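Local coordinates for glycosylation Associate Protein 1 (Streptococcus agalactiae serotype V, PDB 6OYC) that probably takes part, in complex with its partner proteins Gap2 and Gap3, in the glycosylation and accessory Sec-dependent secretion of serine-rich adhesins, its fold resembling GT-B glycosyltransferases, at residues F31-D42 with R65-Y73; V255-L266 with I285-I293. All coordinates share one frame; numbering follows the deposited sequence.

In the fold
Contact 1 (31-42 with 65-73) and contact 2 (255-266 with 285-293) lie with their centres about 23 Å apart and follow one another along the chain, the first closing before the second opens. Both belong to the domain built on the seven-stranded parallel sheet, in which strands 2-5 and 48-52 precede and follow helix 33-43, and strands 250-255, 277-280 and 297-299 alternate with the helices of contact 2. They meet directly: D33 of contact 1 forms a salt bridge from OD1 to NH1 of R259 in contact 2 (2.8 Å), and D32 CB touches F256 CE2. Two parts of this parallel-sheet domain, consistent with one Rossmann-like half of a GT-B fold, are thereby joined at the start of helix 33-43.

Contact 1. Residues F31-D42 with R65-Y73; sequences FDDTINQMKMFD and RYDLLESGY
I35 lays its CD1 over one face of the Y66 ring, 3.9 Å from the centroid and 28° off the normal, a CH-pi contact in which the two side chains cross at about a right angle. The same CD1 touches L68 CD1 at 3.8 Å, while CG2 of I35 rests on Y66 CD1. One turn on, M38 CG meets L68 CD2 (3.7 Å); it stands anti to the backbone N (chi1 -176°), and bends at chi2 and chi3 bring the terminal CE back to L68 CD1, while SD faces S71 CB. At the hydroxyl end of the tyrosine ring, Y66 CE1 lies at the edge of the F31 ring, close to its plane. Y66 OH is hydrogen-bonded to E414 OE2, and F31 N to E414 OE1. K39, bent at chi2 and chi3, brings NZ to D67 O at 2.8 Å, from above the carbonyl plane (41° out of it). D67, at positive phi, is the C-prime residue of the Schellman motif ending helix 59-65, and a type I turn from L68 to S71 follows. D32 caps helix 33-43, OD1 accepting from I35 N at 3.3 Å and weakly from T34 N. The loop leading to edge strand 73-75 is thus held to this helix mainly by apolar packing, with a single lysine-to-carbonyl bond at its more exposed side; D67 OD2, 4.4 Å from K39 NZ, probably adds mild attraction.

Contact 2. Residues V255-L266 with I285-I293; sequences VFSERNNAHNVL and IAAQLKEKI. With SO4 (sulfate ion), chain J.
L266 turns its isobutyl group toward helix 285-292 and crosses the Q288 side chain at about a right angle, CD1 lying 3.5 Å from Q288 NE2. Its other branch, CD2, meets CD2 of L289 at 4.0 Å, the two leucines being set obliquely. V265 CG1 meets L289 CD2 at 3.8 Å, the two side chains roughly perpendicular. Nearer the sheet, V255 at the end of strand 250-255 puts CG1, anti to its backbone N (chi1 167°), against I285 CG2, and the CD1 end of I285 comes up to S257 CB, whose OG is bonded to D281. At the far end the K292 chain runs extended alongside L266 CB and sets NZ 2.7 Å from L266 O, 50° out of the carbonyl plane. The axes of the short helical segments 262-266 and 285-292 run 23° apart with 10.7 Å between them, as for helices that follow neighbouring parallel strands (250-255 and 277-280) in an alpha/beta fold. N260 OD1 accepts from F256 N on an in-plane lone pair, the bond nearly straight, and N261 caps helix 262-267, its OD1 accepting from H263 N. N260 ND2, N261 N and N264 ND2, with Q236 N, hydrogen-bond a sulfate, probably from the crystallisation liquor, with neutral N-H donors. Across the helices themselves, aliphatic packing does most of the joining, and one lysine bond secures the outer end.

Contact 1. Residues F31-D42 with R65-Y73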
loop_
_atom_site.group_PDB
_atom_site.type_symbol
_atom_site.label_atom_id
_atom_site.label_comp_id
_atom_site.label_asym_id
_atom_site.label_seq_id
_atom_site.Cartn_x
_atom_site.Cartn_y
_atom_site.Cartn_z
ATOM N N PHE A 31 2.588 0.711 0.408
ATOM C CA PHE A 31 4.009 0.670 0.749
ATOM C C PHE A 31 4.266 -0.261 1.936
ATOM O O PHE A 31 3.580 -0.181 2.956
ATOM C CB PHE A 31 4.487 2.092 1.070
ATOM C CG PHE A 31 5.922 2.166 1.486
ATOM C CD1 PHE A 31 6.928 2.248 0.530
ATOM C CD2 PHE A 31 6.272 2.098 2.827
ATOM C CE1 PHE A 31 8.262 2.286 0.906
ATOM C CE2 PHE A 31 7.606 2.139 3.213
ATOM C CZ PHE A 31 8.603 2.236 2.248
ATOM N N ASP A 32 5.240 -1.162 1.805
ATOM C CA ASP A 32 5.501 -2.082 2.910
ATOM C C ASP A 32 6.976 -2.458 2.923
ATOM O O ASP A 32 7.784 -1.895 2.178
ATOM C CB ASP A 32 4.587 -3.309 2.831
ATOM C CG ASP A 32 4.966 -4.273 1.708
ATOM O OD1 ASP A 32 5.928 -4.015 0.956
ATOM O OD2 ASP A 32 4.281 -5.309 1.571
ATOM N N ASP A 33 7.310 -3.456 3.754
ATOM C CA ASP A 33 8.704 -3.837 3.961
ATOM C C ASP A 33 9.361 -4.345 2.682
ATOM O O ASP A 33 10.554 -4.096 2.458
ATOM C CB ASP A 33 8.800 -4.872 5.093
ATOM C CG ASP A 33 7.879 -6.087 4.882
ATOM O OD1 ASP A 33 6.757 -5.908 4.342
ATOM O OD2 ASP A 33 8.281 -7.223 5.266
ATOM N N THR A 34 8.620 -5.040 1.821
ATOM C CA THR A 34 9.237 -5.530 0.595
ATOM C C THR A 34 9.661 -4.379 -0.305
ATOM O O THR A 34 10.762 -4.399 -0.870
ATOM C CB THR A 34 8.283 -6.456 -0.149
ATOM O OG1 THR A 34 7.884 -7.523 0.714
ATOM C CG2 THR A 34 8.958 -7.028 -1.411
ATOM N N ILE A 35 8.794 -3.372 -0.466
ATOM C CA ILE A 35 9.158 -2.204 -1.270
ATOM C C ILE A 35 10.401 -1.548 -0.692
ATOM O O ILE A 35 11.375 -1.261 -1.400
ATOM C CB ILE A 35 7.992 -1.197 -1.330
ATOM C CG1 ILE A 35 6.702 -1.845 -1.863
ATOM C CG2 ILE A 35 8.435 0.074 -2.080
ATOM C CD1 ILE A 35 6.713 -2.098 -3.324
ATOM N N ASN A 36 10.372 -1.292 0.610
ATOM C CA ASN A 36 11.486 -0.624 1.257
ATOM C C ASN A 36 12.779 -1.410 1.069
ATOM O O ASN A 36 13.823 -0.832 0.737
ATOM C CB ASN A 36 11.150 -0.434 2.733
ATOM C CG ASN A 36 12.349 -0.066 3.545
ATOM O OD1 ASN A 36 13.118 -0.936 3.968
ATOM N ND2 ASN A 36 12.544 1.234 3.745
ATOM N N GLN A 37 12.714 -2.739 1.227
ATOM C CA GLN A 37 13.920 -3.556 1.165
ATOM C C GLN A 37 14.421 -3.711 -0.261
ATOM O O GLN A 37 15.634 -3.724 -0.496
ATOM C CB GLN A 37 13.665 -4.928 1.800
ATOM C CG GLN A 37 13.541 -4.828 3.314
ATOM C CD GLN A 37 12.756 -5.958 3.941
ATOM O OE1 GLN A 37 12.601 -7.031 3.350
ATOM N NE2 GLN A 37 12.267 -5.729 5.157
ATOM N N MET A 38 13.519 -3.847 -1.232
ATOM C CA MET A 38 14.025 -3.993 -2.592
ATOM C C MET A 38 14.672 -2.712 -3.092
ATOM O O MET A 38 15.637 -2.769 -3.862
ATOM C CB MET A 38 12.921 -4.399 -3.547
ATOM C CG MET A 38 13.463 -4.648 -4.944
ATOM S SD MET A 38 12.515 -5.935 -5.746
ATOM C CE MET A 38 11.046 -5.769 -4.743
ATOM N N LYS A 39 14.149 -1.555 -2.672
ATOM C CA LYS A 39 14.748 -0.285 -3.054
ATOM C C LYS A 39 16.180 -0.188 -2.547
ATOM O O LYS A 39 17.085 0.189 -3.296
ATOM C CB LYS A 39 13.908 0.882 -2.522
ATOM C CG LYS A 39 12.610 1.158 -3.288
ATOM C CD LYS A 39 12.775 2.268 -4.341
ATOM C CE LYS A 39 13.513 1.755 -5.570
ATOM N NZ LYS A 39 13.287 2.539 -6.814
ATOM N N MET A 40 16.407 -0.538 -1.277
ATOM C CA MET A 40 17.739 -0.373 -0.709
ATOM C C MET A 40 18.710 -1.422 -1.229
ATOM O O MET A 40 19.910 -1.141 -1.351
ATOM C CB MET A 40 17.682 -0.402 0.814
ATOM C CG MET A 40 17.115 -1.648 1.407
ATOM S SD MET A 40 17.874 -1.912 3.025
ATOM C CE MET A 40 16.821 -0.976 4.102
ATOM N N PHE A 41 18.227 -2.623 -1.551
ATOM C CA PHE A 41 19.103 -3.552 -2.250
ATOM C C PHE A 41 19.451 -3.025 -3.633
ATOM O O PHE A 41 20.567 -3.247 -4.113
ATOM C CB PHE A 41 18.469 -4.942 -2.329
ATOM C CG PHE A 41 18.694 -5.760 -1.098
ATOM C CD1 PHE A 41 18.149 -5.368 0.108
ATOM C CD2 PHE A 41 19.497 -6.890 -1.130
ATOM C CE1 PHE A 41 18.375 -6.097 1.254
ATOM C CE2 PHE A 41 19.732 -7.627 0.019
ATOM C CZ PHE A 41 19.165 -7.241 1.210
ATOM N N ASP A 42 18.515 -2.310 -4.270
ATOM C CA ASP A 42 18.782 -1.667 -5.556
ATOM C C ASP A 42 19.820 -0.560 -5.410
ATOM O O ASP A 42 20.819 -0.532 -6.140
ATOM C CB ASP A 42 17.485 -1.089 -6.138
ATOM C CG ASP A 42 16.654 -2.130 -6.876
ATOM O OD1 ASP A 42 17.040 -3.319 -6.847
ATOM O OD2 ASP A 42 15.625 -1.759 -7.488
ATOM N N ARG A 65 4.546 2.256 -9.509
ATOM C CA ARG A 65 4.251 3.219 -8.459
ATOM C C ARG A 65 5.401 3.343 -7.476
ATOM O O ARG A 65 5.561 4.394 -6.854
ATOM C CB ARG A 65 2.990 2.795 -7.708
ATOM C CG ARG A 65 1.811 3.709 -7.818
ATOM C CD ARG A 65 0.601 3.020 -7.216
ATOM N NE ARG A 65 -0.316 2.582 -8.254
ATOM C CZ ARG A 65 -1.123 1.535 -8.135
ATOM N NH1 ARG A 65 -1.110 0.830 -7.015
ATOM N NH2 ARG A 65 -1.947 1.212 -9.127
ATOM N N TYR A 66 6.202 2.284 -7.313
ATOM C CA TYR A 66 7.296 2.293 -6.353
ATOM C C TYR A 66 8.665 2.333 -7.023
ATOM O O TYR A 66 9.668 2.007 -6.385
ATOM C CB TYR A 66 7.170 1.091 -5.420
ATOM C CG TYR A 66 5.861 1.123 -4.666
ATOM C CD1 TYR A 66 5.712 1.933 -3.544
ATOM C CD2 TYR A 66 4.754 0.390 -5.107
ATOM C CE1 TYR A 66 4.512 1.996 -2.862
ATOM C CE2 TYR A 66 3.541 0.436 -4.426
ATOM C CZ TYR A 66 3.431 1.244 -3.294
ATOM O OH TYR A 66 2.247 1.331 -2.585
ATOM N N ASP A 67 8.727 2.749 -8.293
ATOM C CA ASP A 67 9.990 2.799 -9.043
ATOM C C ASP A 67 10.671 1.429 -9.060
ATOM O O ASP A 67 11.893 1.320 -8.922
ATOM C CB ASP A 67 10.941 3.864 -8.485
ATOM C CG ASP A 67 10.344 5.265 -8.501
ATOM O OD1 ASP A 67 9.528 5.580 -9.395
ATOM O OD2 ASP A 67 10.689 6.059 -7.600
ATOM N N LEU A 68 9.865 0.372 -9.197
ATOM C CA LEU A 68 10.365 -0.996 -9.236
ATOM C C LEU A 68 10.006 -1.730 -10.519
ATOM O O LEU A 68 10.317 -2.914 -10.642
ATOM C CB LEU A 68 9.847 -1.793 -8.041
ATOM C CG LEU A 68 10.427 -1.415 -6.681
ATOM C CD1 LEU A 68 9.704 -2.180 -5.597
ATOM C CD2 LEU A 68 11.916 -1.710 -6.662
ATOM N N LEU A 69 9.367 -1.064 -11.481
ATOM C CA LEU A 69 8.954 -1.747 -12.700
ATOM C C LEU A 69 10.140 -2.371 -13.426
ATOM O O LEU A 69 9.980 -3.361 -14.135
ATOM C CB LEU A 69 8.223 -0.777 -13.616
ATOM C CG LEU A 69 7.731 -1.357 -14.940
ATOM C CD1 LEU A 69 6.734 -2.456 -14.690
ATOM C CD2 LEU A 69 7.127 -0.264 -15.814
ATOM N N GLU A 70 11.327 -1.809 -13.264
ATOM C CA GLU A 70 12.517 -2.314 -13.922
ATOM C C GLU A 70 13.232 -3.370 -13.093
ATOM O O GLU A 70 14.276 -3.864 -13.515
ATOM C CB GLU A 70 13.484 -1.149 -14.224
ATOM C CG GLU A 70 12.941 -0.106 -15.229
ATOM C CD GLU A 70 11.848 0.782 -14.633
ATOM O OE1 GLU A 70 11.707 0.836 -13.390
ATOM O OE2 GLU A 70 11.104 1.411 -15.408
ATOM N N SER A 71 12.711 -3.710 -11.917
ATOM C CA SER A 71 13.484 -4.515 -10.983
ATOM C C SER A 71 13.463 -6.005 -11.285
ATOM O O SER A 71 14.276 -6.735 -10.708
ATOM C CB SER A 71 13.002 -4.279 -9.551
ATOM O OG SER A 71 13.774 -3.255 -8.941
ATOM N N GLY A 72 12.596 -6.482 -12.178
ATOM C CA GLY A 72 12.627 -7.903 -12.492
ATOM C C GLY A 72 11.684 -8.696 -11.600
ATOM O O GLY A 72 11.692 -8.542 -10.369
ATOM N N TYR A 73 10.845 -9.538 -12.200
ATOM C CA TYR A 73 9.879 -10.265 -11.398
ATOM C C TYR A 73 9.507 -11.550 -12.099
ATOM O O TYR A 73 9.604 -11.674 -13.327
ATOM C CB TYR A 73 8.610 -9.445 -11.132
ATOM C CG TYR A 73 7.778 -9.184 -12.369
ATOM C CD1 TYR A 73 8.052 -8.091 -13.201
ATOM C CD2 TYR A 73 6.728 -10.026 -12.722
ATOM C CE1 TYR A 73 7.292 -7.841 -14.341
ATOM C CE2 TYR A 73 5.956 -9.776 -13.858
ATOM C CZ TYR A 73 6.243 -8.679 -14.659
ATOM O OH TYR A 73 5.489 -8.439 -15.788
#

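Contact 2. Residues V255-L266 with I285-I293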
loop_
_atom_site.group_PDB
_atom_site.type_symbol
_atom_site.label_atom_id
_atom_site.label_comp_id
_atom_site.label_asym_id
_atom_site.label_seq_id
_atom_site.Cartn_x
_atom_site.Cartn_y
_atom_site.Cartn_z
ATOM N N VAL A 255 9.703 -9.190 9.193
ATOM C CA VAL A 255 8.551 -9.000 10.062
ATOM C C VAL A 255 8.135 -7.527 9.975
ATOM O O VAL A 255 8.950 -6.626 10.213
ATOM C CB VAL A 255 8.882 -9.411 11.508
ATOM C CG1 VAL A 255 7.802 -8.922 12.491
ATOM C CG2 VAL A 255 9.075 -10.905 11.609
ATOM N N PHE A 256 6.868 -7.282 9.640
ATOM C CA PHE A 256 6.357 -5.933 9.406
ATOM C C PHE A 256 5.123 -5.724 10.270
ATOM O O PHE A 256 4.109 -6.411 10.092
ATOM C CB PHE A 256 6.028 -5.732 7.927
ATOM C CG PHE A 256 5.751 -4.302 7.562
ATOM C CD1 PHE A 256 6.680 -3.305 7.850
ATOM C CD2 PHE A 256 4.565 -3.949 6.921
ATOM C CE1 PHE A 256 6.436 -1.981 7.499
ATOM C CE2 PHE A 256 4.304 -2.614 6.573
ATOM C CZ PHE A 256 5.242 -1.632 6.861
ATOM N N SER A 257 5.205 -4.771 11.197
ATOM C CA SER A 257 4.188 -4.647 12.240
ATOM C C SER A 257 2.777 -4.415 11.681
ATOM O O SER A 257 1.798 -4.851 12.296
ATOM C CB SER A 257 4.571 -3.520 13.195
ATOM O OG SER A 257 4.644 -2.278 12.505
ATOM N N GLU A 258 2.636 -3.736 10.530
ATOM C CA GLU A 258 1.292 -3.520 9.993
ATOM C C GLU A 258 0.642 -4.832 9.553
ATOM O O GLU A 258 -0.579 -4.963 9.616
ATOM C CB GLU A 258 1.341 -2.534 8.828
ATOM C CG GLU A 258 -0.013 -2.242 8.158
ATOM C CD GLU A 258 0.125 -1.570 6.775
ATOM O OE1 GLU A 258 -0.405 -0.446 6.594
ATOM O OE2 GLU A 258 0.761 -2.163 5.867
ATOM N N ARG A 259 1.443 -5.808 9.115
ATOM C CA ARG A 259 0.996 -7.113 8.629
ATOM C C ARG A 259 1.057 -8.203 9.691
ATOM O O ARG A 259 0.193 -9.074 9.733
ATOM C CB ARG A 259 1.863 -7.552 7.447
ATOM C CG ARG A 259 1.548 -8.925 6.891
ATOM C CD ARG A 259 2.476 -9.268 5.718
ATOM N NE ARG A 259 3.864 -9.439 6.149
ATOM C CZ ARG A 259 4.864 -8.628 5.805
ATOM N NH1 ARG A 259 4.642 -7.586 5.003
ATOM N NH2 ARG A 259 6.093 -8.864 6.255
ATOM N N ASN A 260 2.046 -8.179 10.564
ATOM C CA ASN A 260 2.342 -9.334 11.384
ATOM C C ASN A 260 1.862 -9.138 12.813
ATOM O O ASN A 260 2.092 -8.089 13.417
ATOM C CB ASN A 260 3.836 -9.629 11.334
ATOM C CG ASN A 260 4.263 -10.082 9.951
ATOM O OD1 ASN A 260 5.214 -9.555 9.361
ATOM N ND2 ASN A 260 3.518 -11.038 9.403
ATOM N N ASN A 261 1.175 -10.150 13.330
ATOM C CA ASN A 261 0.918 -10.268 14.757
ATOM C C ASN A 261 2.158 -10.836 15.459
ATOM O O ASN A 261 2.568 -11.975 15.195
ATOM C CB ASN A 261 -0.303 -11.153 14.975
ATOM C CG ASN A 261 -0.788 -11.123 16.393
ATOM O OD1 ASN A 261 0.007 -11.117 17.334
ATOM N ND2 ASN A 261 -2.101 -11.097 16.561
ATOM N N ALA A 262 2.754 -10.034 16.350
ATOM C CA ALA A 262 3.953 -10.453 17.071
ATOM C C ALA A 262 3.777 -11.818 17.740
ATOM O O ALA A 262 4.686 -12.664 17.704
ATOM C CB ALA A 262 4.317 -9.397 18.111
ATOM N N HIS A 263 2.615 -12.051 18.361
ATOM C CA HIS A 263 2.371 -13.356 18.963
ATOM C C HIS A 263 2.499 -14.466 17.925
ATOM O O HIS A 263 3.103 -15.511 18.196
ATOM C CB HIS A 263 0.986 -13.400 19.609
ATOM C CG HIS A 263 0.551 -14.784 19.992
ATOM N ND1 HIS A 263 0.970 -15.405 21.150
ATOM C CD2 HIS A 263 -0.234 -15.681 19.346
ATOM C CE1 HIS A 263 0.442 -16.615 21.213
ATOM N NE2 HIS A 263 -0.297 -16.807 20.132
ATOM N N ASN A 264 1.933 -14.256 16.731
ATOM C CA ASN A 264 2.035 -15.265 15.682
ATOM C C ASN A 264 3.477 -15.458 15.244
ATOM O O ASN A 264 3.904 -16.583 14.974
ATOM C CB ASN A 264 1.173 -14.877 14.481
ATOM C CG ASN A 264 -0.302 -15.086 14.735
ATOM O OD1 ASN A 264 -0.704 -15.565 15.803
ATOM N ND2 ASN A 264 -1.122 -14.739 13.750
ATOM N N VAL A 265 4.242 -14.371 15.149
ATOM C CA VAL A 265 5.654 -14.510 14.826
ATOM C C VAL A 265 6.360 -15.336 15.900
ATOM O O VAL A 265 6.983 -16.364 15.610
ATOM C CB VAL A 265 6.310 -13.131 14.654
ATOM C CG1 VAL A 265 7.808 -13.307 14.449
ATOM C CG2 VAL A 265 5.664 -12.385 13.483
ATOM N N LEU A 266 6.251 -14.906 17.159
ATOM C CA LEU A 266 6.988 -15.537 18.249
ATOM C C LEU A 266 6.560 -16.965 18.506
ATOM O O LEU A 266 7.263 -17.679 19.225
ATOM C CB LEU A 266 6.813 -14.745 19.535
ATOM C CG LEU A 266 7.331 -13.328 19.415
ATOM C CD1 LEU A 266 6.642 -12.431 20.439
ATOM C CD2 LEU A 266 8.830 -13.386 19.617
ATOM N N ILE A 285 9.367 -4.976 18.777
ATOM C CA ILE A 285 9.259 -6.323 18.218
ATOM C C ILE A 285 10.637 -6.963 18.122
ATOM O O ILE A 285 10.816 -8.146 18.440
ATOM C CB ILE A 285 8.561 -6.289 16.845
ATOM C CG1 ILE A 285 7.077 -5.913 16.976
ATOM C CG2 ILE A 285 8.689 -7.626 16.151
ATOM C CD1 ILE A 285 6.236 -6.278 15.740
ATOM N N ALA A 286 11.635 -6.191 17.675
ATOM C CA ALA A 286 12.983 -6.734 17.556
ATOM C C ALA A 286 13.446 -7.304 18.880
ATOM O O ALA A 286 14.027 -8.399 18.926
ATOM C CB ALA A 286 13.958 -5.656 17.081
ATOM N N ALA A 287 13.161 -6.581 19.969
ATOM C CA ALA A 287 13.574 -6.989 21.303
ATOM C C ALA A 287 12.879 -8.274 21.727
ATOM O O ALA A 287 13.522 -9.192 22.255
ATOM C CB ALA A 287 13.290 -5.867 22.302
ATOM N N GLN A 288 11.561 -8.361 21.519
ATOM C CA GLN A 288 10.881 -9.623 21.803
ATOM C C GLN A 288 11.508 -10.773 21.030
ATOM O O GLN A 288 11.732 -11.854 21.585
ATOM C CB GLN A 288 9.395 -9.535 21.474
ATOM C CG GLN A 288 8.556 -8.652 22.386
ATOM C CD GLN A 288 7.112 -8.603 21.917
ATOM O OE1 GLN A 288 6.744 -7.749 21.111
ATOM N NE2 GLN A 288 6.295 -9.535 22.399
ATOM N N LEU A 289 11.795 -10.562 19.744
ATOM C CA LEU A 289 12.412 -11.614 18.942
ATOM C C LEU A 289 13.763 -12.019 19.518
ATOM O O LEU A 289 14.004 -13.200 19.790
ATOM C CB LEU A 289 12.562 -11.147 17.499
ATOM C CG LEU A 289 11.296 -11.323 16.671
ATOM C CD1 LEU A 289 11.418 -10.551 15.377
ATOM C CD2 LEU A 289 11.069 -12.802 16.406
ATOM N N LYS A 290 14.655 -11.044 19.717
ATOM C CA LYS A 290 15.962 -11.322 20.306
ATOM C C LYS A 290 15.836 -12.016 21.656
ATOM O O LYS A 290 16.683 -12.842 22.015
ATOM C CB LYS A 290 16.747 -10.018 20.466
ATOM C CG LYS A 290 17.408 -9.499 19.204
ATOM C CD LYS A 290 18.685 -10.283 18.849
ATOM C CE LYS A 290 19.673 -9.410 18.047
ATOM N NZ LYS A 290 20.767 -10.201 17.377
ATOM N N GLU A 291 14.788 -11.693 22.417
ATOM C CA GLU A 291 14.544 -12.373 23.683
ATOM C C GLU A 291 14.271 -13.853 23.467
ATOM O O GLU A 291 14.794 -14.701 24.202
ATOM C CB GLU A 291 13.368 -11.710 24.399
ATOM C CG GLU A 291 12.995 -12.282 25.763
ATOM C CD GLU A 291 12.209 -11.273 26.613
ATOM O OE1 GLU A 291 12.440 -11.205 27.843
ATOM O OE2 GLU A 291 11.363 -10.539 26.043
ATOM N N LYS A 292 13.467 -14.190 22.457
ATOM C CA LYS A 292 12.965 -15.552 22.377
ATOM C C LYS A 292 13.835 -16.471 21.534
ATOM O O LYS A 292 13.846 -17.678 21.783
ATOM C CB LYS A 292 11.530 -15.575 21.840
ATOM C CG LYS A 292 10.828 -16.927 22.092
ATOM C CD LYS A 292 9.331 -16.847 21.841
ATOM C CE LYS A 292 8.637 -18.173 22.137
ATOM N NZ LYS A 292 7.144 -18.107 21.923
ATOM N N ILE A 293 14.564 -15.968 20.542
ATOM C CA ILE A 293 15.391 -16.867 19.751
ATOM C C ILE A 293 16.741 -16.231 19.489
ATOM O O ILE A 293 16.884 -15.010 19.412
ATOM C CB ILE A 293 14.734 -17.304 18.419
ATOM C CG1 ILE A 293 15.542 -18.467 17.803
ATOM C CG2 ILE A 293 14.619 -16.132 17.464
ATOM C CD1 ILE A 293 14.931 -19.152 16.566
HETATM S S SO4 J . 0.814 -13.563 10.478
HETATM O O1 SO4 J . 1.579 -14.028 9.316
HETATM O O2 SO4 J . 0.525 -14.680 11.382
HETATM O O3 SO4 J . 1.602 -12.548 11.208
HETATM O O4 SO4 J . -0.439 -12.931 10.019
#